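Local coordinates for protein Asp (Solanum tuberosum, PDB 3RFI) that forms the saposin-like domain, or plant-specific insert, of a plant aspartic protease, a module that probably interacts with membrane lipids, at residues A[33-38]-A[78-83]. Numbering follows the deposited sequence. Where two conformers were deposited one is given.
Sequences DQVCSQ and MAVVWM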
loop_
_atom_site.group_PDB
_atom_site.type_symbol
_atom_site.label_atom_id
_atom_site.label_comp_id
_atom_site.label_asym_id
_atom_site.label_seq_id
_atom_site.Cartn_x
_atom_site.Cartn_y
_atom_site.Cartn_z
ATOM N N ASP A 33 8.068 12.207 -0.988
ATOM C CA ASP A 33 9.166 12.942 -0.379
ATOM C C ASP A 33 9.801 12.303 0.841
ATOM O O ASP A 33 11.023 12.360 1.037
ATOM C CB ASP A 33 8.835 14.414 -0.153
ATOM C CG ASP A 33 7.713 14.643 0.828
ATOM O OD1 ASP A 33 7.583 15.806 1.234
ATOM O OD2 ASP A 33 6.935 13.724 1.178
ATOM N N GLN A 34 8.963 11.662 1.634
ATOM C CA GLN A 34 9.389 10.981 2.849
ATOM C C GLN A 34 10.150 9.725 2.475
ATOM O O GLN A 34 11.173 9.420 3.075
ATOM C CB GLN A 34 8.141 10.564 3.636
ATOM C CG GLN A 34 8.327 10.641 5.035
ATOM C CD GLN A 34 8.727 12.049 5.488
ATOM O OE1 GLN A 34 7.990 13.043 5.297
ATOM N NE2 GLN A 34 9.902 12.135 6.102
ATOM N N VAL A 35 9.616 8.988 1.507
ATOM C CA VAL A 35 10.237 7.748 1.066
ATOM C C VAL A 35 11.599 8.110 0.463
ATOM O O VAL A 35 12.604 7.521 0.819
ATOM C CB VAL A 35 9.410 7.058 -0.030
ATOM C CG1 VAL A 35 10.195 5.883 -0.584
ATOM C CG2 VAL A 35 8.144 6.481 0.543
ATOM N N CYS A 36 11.616 9.139 -0.385
ATOM C CA CYS A 36 12.876 9.609 -1.003
ATOM C C CYS A 36 13.888 10.177 -0.023
ATOM O O CYS A 36 15.091 9.996 -0.194
ATOM C CB CYS A 36 12.509 10.595 -2.075
ATOM S SG CYS A 36 11.741 9.614 -3.415
ATOM N N SER A 37 13.413 10.830 1.024
ATOM C CA SER A 37 14.284 11.225 2.119
ATOM C C SER A 37 14.909 10.021 2.856
ATOM O O SER A 37 16.110 10.006 3.123
ATOM C CB SER A 37 13.539 12.115 3.105
ATOM O OG SER A 37 13.366 13.388 2.537
ATOM N N GLN A 38 14.104 9.014 3.156
ATOM C CA GLN A 38 14.662 7.802 3.752
ATOM C C GLN A 38 15.644 7.095 2.820
ATOM O O GLN A 38 16.544 6.445 3.303
ATOM C CB GLN A 38 13.565 6.869 4.134
ATOM C CG GLN A 38 12.679 7.478 5.176
ATOM C CD GLN A 38 11.504 6.587 5.407
ATOM O OE1 GLN A 38 11.459 5.882 6.397
ATOM N NE2 GLN A 38 10.579 6.546 4.453
ATOM N N MET A 78 9.204 11.132 -8.536
ATOM C CA MET A 78 8.467 10.674 -9.739
ATOM C C MET A 78 8.358 9.182 -9.732
ATOM O O MET A 78 7.255 8.677 -9.984
ATOM C CB MET A 78 9.161 11.111 -11.020
ATOM C CG MET A 78 8.829 12.469 -11.509
ATOM S SD MET A 78 9.916 13.106 -12.791
ATOM C CE MET A 78 10.762 11.626 -13.296
ATOM N N ALA A 79 9.459 8.469 -9.413
ATOM C CA ALA A 79 9.409 7.034 -9.333
ATOM C C ALA A 79 8.401 6.570 -8.261
ATOM O O ALA A 79 7.684 5.632 -8.531
ATOM C CB ALA A 79 10.772 6.394 -9.108
ATOM N N VAL A 80 8.378 7.192 -7.073
ATOM C CA VAL A 80 7.443 6.806 -6.002
ATOM C C VAL A 80 5.999 7.081 -6.424
ATOM O O VAL A 80 5.136 6.249 -6.215
ATOM C CB VAL A 80 7.741 7.469 -4.636
ATOM C CG1 VAL A 80 6.660 7.114 -3.561
ATOM C CG2 VAL A 80 9.161 6.970 -4.146
ATOM N N VAL A 81 5.734 8.246 -6.995
ATOM C CA VAL A 81 4.384 8.484 -7.556
ATOM C C VAL A 81 3.993 7.371 -8.564
ATOM O O VAL A 81 2.871 6.875 -8.577
ATOM C CB VAL A 81 4.377 9.861 -8.273
ATOM C CG1 VAL A 81 3.105 10.020 -9.133
ATOM C CG2 VAL A 81 4.561 10.944 -7.247
ATOM N N TRP A 82 4.907 6.972 -9.413
ATOM C CA TRP A 82 4.561 5.885 -10.319
ATOM C C TRP A 82 4.398 4.549 -9.613
ATOM O O TRP A 82 3.586 3.739 -10.064
ATOM C CB TRP A 82 5.582 5.792 -11.411
ATOM C CG TRP A 82 5.396 6.887 -12.407
ATOM C CD1 TRP A 82 4.207 7.540 -12.711
ATOM C CD2 TRP A 82 6.379 7.415 -13.283
ATOM N NE1 TRP A 82 4.417 8.419 -13.737
ATOM C CE2 TRP A 82 5.740 8.378 -14.099
ATOM C CE3 TRP A 82 7.760 7.187 -13.452
ATOM C CZ2 TRP A 82 6.419 9.088 -15.079
ATOM C CZ3 TRP A 82 8.423 7.853 -14.464
ATOM C CH2 TRP A 82 7.762 8.829 -15.240
ATOM N N MET A 83 5.195 4.294 -8.542
ATOM C CA MET A 83 4.983 3.093 -7.734
ATOM C C MET A 83 3.590 3.097 -7.147
ATOM O O MET A 83 2.933 2.064 -7.158
ATOM C CB MET A 83 6.022 2.936 -6.619
ATOM C CG MET A 83 7.412 2.739 -7.220
ATOM S SD MET A 83 8.528 2.791 -5.811
ATOM C CE MET A 83 10.087 2.596 -6.640
#
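Val-35 and Val-80 mark the closest backbone approach between segment 33-38 of the short helix 32-38 and segment 78-83 of helix 71-87, with 7.7 Å from CA to CA. A single methyl group carries the meeting, and no hydrogen bond crosses it: Val-80 points its CB toward helix 32-38, and its CG2 touches two neighbouring residues there. This methyl lies 3.9 Å from CG1 of Val-35, the two valine side chains running aslant to each other, and 3.8 Å from SG of Cys-36, the two directions roughly at right angles. The methyl of Val-80 that does the touching is the one opposite its carbonyl carbon, while Val-35 offers the branch that extends away from its own backbone N (chi1 172°). Cys-36 is held by more than packing, since its SG forms a disulfide with Cys-76, one turn before Val-80. The apolar touch thus sits directly beside a covalent tie between the same two helices, one of the three disulfides of this saposin-like domain. Away from the interface, Gln-38 curls back so that NE2 donates to O of Gln-34 at 3.2 Å, above the carbonyl plane and on the face opposite the backbone N-H of Gln-38. Val-30 and Pro-32 extend the apolar patch around Val-80, where the start of helix 32-38 and the loop preceding it pack against helix 71-87.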